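Beta-galactosidase (PDB 3TTY) hydrolyses terminal beta-linked galactose from beta-galactosides, binding the sugar in a TIM-barrel glycoside hydrolase domain of a three-chain assembly. Local coordinates at residues G467-V472 with P503-N508; I512-I517 with S582-S587. One frame throughout, in Å; residues are numbered along the deposited sequence.

Interaction 1: residues G467-V472 with P503-N508; sequences GFAERV and PGELRN
A469 meets E505 and L506 where the first turn of helix 468-477 lies against the short 3-10 turn 505-506, and A469 CA and L506 CA lie 6.0 Å apart. The apolar contacts centre on the methyl of A469. Its CB sits 3.8 Å from E505 CB and 3.7 Å from the carbonyl oxygen E505 O, a van der Waals approach that the small side chain permits. L506 adds one branch: CG is anti to its carbonyl carbon (chi1 -61°), and CD2 reaches both A469 CB and F468 CE2, each at 4.2 Å. The F468 ring meets that methyl obliquely, and V472 CG1, one helical turn on, lies over one ring face near its rim. V446 and M461 also pack on F468, and V464 on L506; both residues are buried.

The polar link is a water. It accepts from A469 N at 3.2 Å and donates to E505 OE1 at 2.8 Å, so the carboxylate reaches a first-turn amide indirectly. Other acceptors compete for the water's protons, so this donation may be shared. The extended E505 chain carries OE1 to the water; E505 itself is exposed.

Each segment also holds its own turn: R471 N bonds to G467 O at 3.0 Å, and L506 N to P503 O at 2.8 Å. G467 is the N-cap, and a carboxylate reaching the amide end through water is consistent with a favourable interaction with the helix dipole. The whole is a helix N-terminus packed against a 3-10 turn within the trimerisation domain.

Interaction 2: residues I512-I517 with S582-S587; sequences IWAEEI and SYYVAS
Strand 512-519, paired antiparallel with strand 546-552 in a two-stranded sheet, packs through its side chains on strand 580-585 of the large mixed sheet, with no hydrogen bond between the two segments. Its centre is a CH-pi contact: I512 CD1 stands 3.8 Å from the centroid of the Y584 ring, only 5° off the ring normal. I512 CG1 follows over the same ring, 4.0 Å from Y584 CG, and the two side chains cross at about a right angle. CG1 lies between the backbone N and the carbonyl carbon (chi1 63°), which directs the ethyl arm onto the ring. Further along, A514 CB touches the phenol at Y584 OH, 4.1 Å away. That hydroxyl is hydrogen-bonded to D548 OD2, a tie to strand 546-552 that fixes the ring's far end. With a leucine in place of Y584, I512 would probably lose the flat ring under its CD1 and D548 its hydroxyl partner. T573 of strand 570-577 touches both I512 and Y584, and A514 packs on D548 and I550 of strand 546-552. Farther along strand 512-519, E516 forms a salt bridge with R371 of the second subunit, while helix 591-604 packs on Y583 and V585.

Following the chain from the N terminus, past the barrel, the first of these segments lies on helix 468-477; the chain then runs through strand 481-485 and returns at 503-508, where interaction 1 closes a loop of 30 residues. Helix 507-510 leads into strand 512-519, which opens interaction 2. That contact closes a longer, helix-free excursion of 64 residues through strands 525-530, 540-544, 546-552, 556-561 and 570-577 before 582-587. The two loops are in series, neither nested nor crossed, with centres about 14 Å apart. They touch at P503 CD and I512 O, 3.4 Å apart. Interaction 1 ties 505-506 to helix 468-477; interaction 2 ties strand 512-519 to strand 580-585 of the mixed sheet.

Interaction 1: residues G467-V472 with P503-N508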
loop_
_atom_site.group_PDB
_atom_site.type_symbol
_atom_site.label_atom_id
_atom_site.label_comp_id
_atom_site.label_asym_id
_atom_site.label_seq_id
_atom_site.Cartn_x
_atom_site.Cartn_y
_atom_site.Cartn_z
ATOM N N GLY A 467 -11.919 17.462 -35.956
ATOM C CA GLY A 467 -13.306 17.430 -36.385
ATOM C C GLY A 467 -14.332 17.590 -35.270
ATOM O O GLY A 467 -15.500 17.872 -35.536
ATOM N N PHE A 468 -13.914 17.409 -34.023
ATOM C CA PHE A 468 -14.862 17.481 -32.918
ATOM C C PHE A 468 -15.441 18.889 -32.731
ATOM O O PHE A 468 -16.664 19.066 -32.743
ATOM C CB PHE A 468 -14.240 16.939 -31.625
ATOM C CG PHE A 468 -15.140 17.034 -30.410
ATOM C CD1 PHE A 468 -16.039 16.031 -30.113
ATOM C CD2 PHE A 468 -15.043 18.106 -29.543
ATOM C CE1 PHE A 468 -16.849 16.102 -28.979
ATOM C CE2 PHE A 468 -15.847 18.187 -28.416
ATOM C CZ PHE A 468 -16.756 17.178 -28.133
ATOM N N ALA A 469 -14.581 19.884 -32.559
ATOM C CA ALA A 469 -15.062 21.260 -32.383
ATOM C C ALA A 469 -16.000 21.699 -33.513
ATOM O O ALA A 469 -17.022 22.327 -33.264
ATOM C CB ALA A 469 -13.905 22.237 -32.252
ATOM N N GLU A 470 -15.643 21.358 -34.747
ATOM C CA GLU A 470 -16.446 21.712 -35.906
ATOM C C GLU A 470 -17.808 21.051 -35.784
ATOM O O GLU A 470 -18.858 21.670 -36.036
ATOM C CB GLU A 470 -15.752 21.243 -37.182
ATOM C CG GLU A 470 -16.214 21.932 -38.455
ATOM C CD GLU A 470 -15.323 21.589 -39.654
ATOM O OE1 GLU A 470 -14.144 21.215 -39.432
ATOM O OE2 GLU A 470 -15.801 21.681 -40.812
ATOM N N ARG A 471 -17.777 19.786 -35.379
ATOM C CA ARG A 471 -18.991 19.006 -35.231
ATOM C C ARG A 471 -19.922 19.630 -34.188
ATOM O O ARG A 471 -21.113 19.752 -34.434
ATOM C CB ARG A 471 -18.652 17.548 -34.910
ATOM C CG ARG A 471 -19.742 16.530 -35.265
ATOM C CD ARG A 471 -19.153 15.123 -35.515
ATOM N NE ARG A 471 -18.214 14.748 -34.463
ATOM C CZ ARG A 471 -16.932 14.445 -34.665
ATOM N NH1 ARG A 471 -16.427 14.438 -35.897
ATOM N NH2 ARG A 471 -16.153 14.140 -33.630
ATOM N N VAL A 472 -19.401 20.059 -33.040
ATOM C CA VAL A 472 -20.302 20.648 -32.058
ATOM C C VAL A 472 -20.711 22.076 -32.391
ATOM O O VAL A 472 -21.832 22.467 -32.092
ATOM C CB VAL A 472 -19.831 20.530 -30.594
ATOM C CG1 VAL A 472 -18.562 19.716 -30.495
ATOM C CG2 VAL A 472 -19.702 21.910 -29.947
ATOM N N PRO A 503 -10.870 27.348 -23.453
ATOM C CA PRO A 503 -10.812 25.959 -23.927
ATOM C C PRO A 503 -10.449 25.806 -25.408
ATOM O O PRO A 503 -11.094 25.034 -26.132
ATOM C CB PRO A 503 -12.242 25.463 -23.693
ATOM C CG PRO A 503 -13.084 26.675 -23.883
ATOM C CD PRO A 503 -12.258 27.853 -23.407
ATOM N N GLY A 504 -9.423 26.527 -25.851
ATOM C CA GLY A 504 -8.833 26.268 -27.156
ATOM C C GLY A 504 -9.825 26.239 -28.298
ATOM O O GLY A 504 -10.431 27.255 -28.598
ATOM N N GLU A 505 -9.988 25.083 -28.938
ATOM C CA GLU A 505 -10.879 24.977 -30.093
ATOM C C GLU A 505 -12.352 25.172 -29.722
ATOM O O GLU A 505 -13.186 25.408 -30.592
ATOM C CB GLU A 505 -10.689 23.637 -30.814
ATOM C CG GLU A 505 -9.233 23.335 -31.197
ATOM C CD GLU A 505 -9.089 22.063 -32.022
ATOM O OE1 GLU A 505 -9.969 21.805 -32.871
ATOM O OE2 GLU A 505 -8.097 21.319 -31.826
ATOM N N LEU A 506 -12.669 25.066 -28.433
ATOM C CA LEU A 506 -14.046 25.225 -27.967
ATOM C C LEU A 506 -14.313 26.642 -27.443
ATOM O O LEU A 506 -15.402 26.925 -26.940
ATOM C CB LEU A 506 -14.376 24.198 -26.870
ATOM C CG LEU A 506 -14.296 22.707 -27.211
ATOM C CD1 LEU A 506 -14.503 21.861 -25.973
ATOM C CD2 LEU A 506 -15.309 22.342 -28.276
ATOM N N ARG A 507 -13.323 27.528 -27.562
ATOM C CA ARG A 507 -13.430 28.874 -26.990
ATOM C C ARG A 507 -14.544 29.701 -27.640
ATOM O O ARG A 507 -15.303 30.376 -26.956
ATOM C CB ARG A 507 -12.092 29.616 -27.057
ATOM C CG ARG A 507 -12.127 31.037 -26.495
ATOM C CD ARG A 507 -10.711 31.626 -26.423
ATOM N NE ARG A 507 -10.667 32.989 -25.886
ATOM C CZ ARG A 507 -9.535 33.664 -25.678
ATOM N NH1 ARG A 507 -8.362 33.098 -25.949
ATOM N NH2 ARG A 507 -9.564 34.900 -25.194
ATOM N N ASN A 508 -14.666 29.616 -28.956
ATOM C CA ASN A 508 -15.690 30.375 -29.646
ATOM C C ASN A 508 -17.091 29.906 -29.309
ATOM O O ASN A 508 -17.978 30.717 -29.047
ATOM C CB ASN A 508 -15.487 30.320 -31.160
ATOM C CG ASN A 508 -14.272 31.089 -31.605
ATOM O OD1 ASN A 508 -13.937 32.143 -31.037
ATOM N ND2 ASN A 508 -13.589 30.571 -32.630
HETATM O O HOH W 1 -11.503 19.518 -33.444
#

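Interaction 2: residues I512-I517 with S582-S587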
loop_
_atom_site.group_PDB
_atom_site.type_symbol
_atom_site.label_atom_id
_atom_site.label_comp_id
_atom_site.label_asym_id
_atom_site.label_seq_id
_atom_site.Cartn_x
_atom_site.Cartn_y
_atom_site.Cartn_z
ATOM N N ILE A 512 -16.366 31.784 -23.601
ATOM C CA ILE A 512 -15.636 32.156 -22.391
ATOM C C ILE A 512 -14.175 31.815 -22.556
ATOM O O ILE A 512 -13.821 30.928 -23.335
ATOM C CB ILE A 512 -16.148 31.415 -21.136
ATOM C CG1 ILE A 512 -15.933 29.897 -21.270
ATOM C CG2 ILE A 512 -17.607 31.729 -20.867
ATOM C CD1 ILE A 512 -14.670 29.387 -20.608
ATOM N N TRP A 513 -13.336 32.525 -21.811
ATOM C CA TRP A 513 -11.919 32.237 -21.743
ATOM C C TRP A 513 -11.626 31.789 -20.336
ATOM O O TRP A 513 -11.845 32.541 -19.399
ATOM C CB TRP A 513 -11.084 33.484 -22.046
ATOM C CG TRP A 513 -9.655 33.334 -21.638
ATOM C CD1 TRP A 513 -8.873 32.231 -21.808
ATOM C CD2 TRP A 513 -8.835 34.309 -20.979
ATOM N NE1 TRP A 513 -7.614 32.461 -21.308
ATOM C CE2 TRP A 513 -7.567 33.726 -20.785
ATOM C CE3 TRP A 513 -9.049 35.617 -20.541
ATOM C CZ2 TRP A 513 -6.520 34.401 -20.167
ATOM C CZ3 TRP A 513 -8.015 36.284 -19.930
ATOM C CH2 TRP A 513 -6.762 35.675 -19.745
ATOM N N ALA A 514 -11.139 30.561 -20.191
ATOM C CA ALA A 514 -10.696 30.061 -18.897
ATOM C C ALA A 514 -9.209 30.401 -18.668
ATOM O O ALA A 514 -8.313 29.827 -19.310
ATOM C CB ALA A 514 -10.929 28.569 -18.809
ATOM N N GLU A 515 -8.957 31.329 -17.748
ATOM C CA GLU A 515 -7.600 31.802 -17.465
ATOM C C GLU A 515 -6.722 30.808 -16.705
ATOM O O GLU A 515 -5.603 30.516 -17.129
ATOM C CB GLU A 515 -7.645 33.119 -16.698
ATOM C CG GLU A 515 -6.299 33.589 -16.201
ATOM C CD GLU A 515 -6.386 34.937 -15.505
ATOM O OE1 GLU A 515 -7.321 35.697 -15.814
ATOM O OE2 GLU A 515 -5.531 35.232 -14.644
ATOM N N GLU A 516 -7.215 30.311 -15.573
ATOM C CA GLU A 516 -6.446 29.368 -14.755
ATOM C C GLU A 516 -7.388 28.449 -13.990
ATOM O O GLU A 516 -8.571 28.750 -13.838
ATOM C CB GLU A 516 -5.506 30.096 -13.781
ATOM C CG GLU A 516 -6.214 30.991 -12.764
ATOM C CD GLU A 516 -5.239 31.740 -11.886
ATOM O OE1 GLU A 516 -5.687 32.430 -10.950
ATOM O OE2 GLU A 516 -4.016 31.651 -12.138
ATOM N N ILE A 517 -6.867 27.328 -13.511
ATOM C CA ILE A 517 -7.713 26.389 -12.798
ATOM C C ILE A 517 -7.169 26.120 -11.391
ATOM O O ILE A 517 -5.960 25.956 -11.198
ATOM C CB ILE A 517 -7.918 25.076 -13.602
ATOM C CG1 ILE A 517 -9.178 24.342 -13.118
ATOM C CG2 ILE A 517 -6.663 24.195 -13.544
ATOM C CD1 ILE A 517 -9.583 23.154 -13.989
ATOM N N SER A 582 -24.824 27.136 -25.604
ATOM C CA SER A 582 -23.809 26.325 -24.946
ATOM C C SER A 582 -23.623 26.775 -23.500
ATOM O O SER A 582 -23.634 27.970 -23.195
ATOM C CB SER A 582 -22.479 26.361 -25.704
ATOM O OG SER A 582 -21.888 27.646 -25.627
ATOM N N TYR A 583 -23.467 25.795 -22.613
ATOM C CA TYR A 583 -23.356 26.040 -21.184
ATOM C C TYR A 583 -22.018 25.540 -20.663
ATOM O O TYR A 583 -21.660 24.382 -20.852
ATOM C CB TYR A 583 -24.494 25.328 -20.441
ATOM C CG TYR A 583 -25.877 25.886 -20.721
ATOM C CD1 TYR A 583 -26.426 26.869 -19.904
ATOM C CD2 TYR A 583 -26.632 25.428 -21.793
ATOM C CE1 TYR A 583 -27.684 27.379 -20.142
ATOM C CE2 TYR A 583 -27.887 25.943 -22.046
ATOM C CZ TYR A 583 -28.406 26.921 -21.213
ATOM O OH TYR A 583 -29.658 27.435 -21.448
ATOM N N TYR A 584 -21.279 26.415 -20.000
ATOM C CA TYR A 584 -20.008 26.036 -19.411
ATOM C C TYR A 584 -20.148 25.974 -17.898
ATOM O O TYR A 584 -20.563 26.946 -17.271
ATOM C CB TYR A 584 -18.944 27.054 -19.786
ATOM C CG TYR A 584 -17.525 26.612 -19.528
ATOM C CD1 TYR A 584 -16.788 25.981 -20.520
ATOM C CD2 TYR A 584 -16.909 26.850 -18.304
ATOM C CE1 TYR A 584 -15.482 25.583 -20.297
ATOM C CE2 TYR A 584 -15.588 26.448 -18.068
ATOM C CZ TYR A 584 -14.886 25.821 -19.073
ATOM O OH TYR A 584 -13.585 25.420 -18.877
ATOM N N VAL A 585 -19.807 24.829 -17.315
ATOM C CA VAL A 585 -19.914 24.643 -15.868
ATOM C C VAL A 585 -18.514 24.608 -15.287
ATOM O O VAL A 585 -17.812 23.595 -15.418
ATOM C CB VAL A 585 -20.648 23.321 -15.516
ATOM C CG1 VAL A 585 -20.861 23.220 -14.017
ATOM C CG2 VAL A 585 -21.982 23.236 -16.254
ATOM N N ALA A 586 -18.110 25.702 -14.640
ATOM C CA ALA A 586 -16.698 25.909 -14.283
ATOM C C ALA A 586 -16.209 25.140 -13.065
ATOM O O ALA A 586 -15.049 25.248 -12.693
ATOM C CB ALA A 586 -16.390 27.405 -14.121
ATOM N N SER A 587 -17.089 24.373 -12.436
ATOM C CA SER A 587 -16.689 23.567 -11.291
ATOM C C SER A 587 -17.481 22.269 -11.287
ATOM O O SER A 587 -18.328 22.049 -12.157
ATOM C CB SER A 587 -16.908 24.338 -9.989
ATOM O OG SER A 587 -16.248 23.724 -8.908
#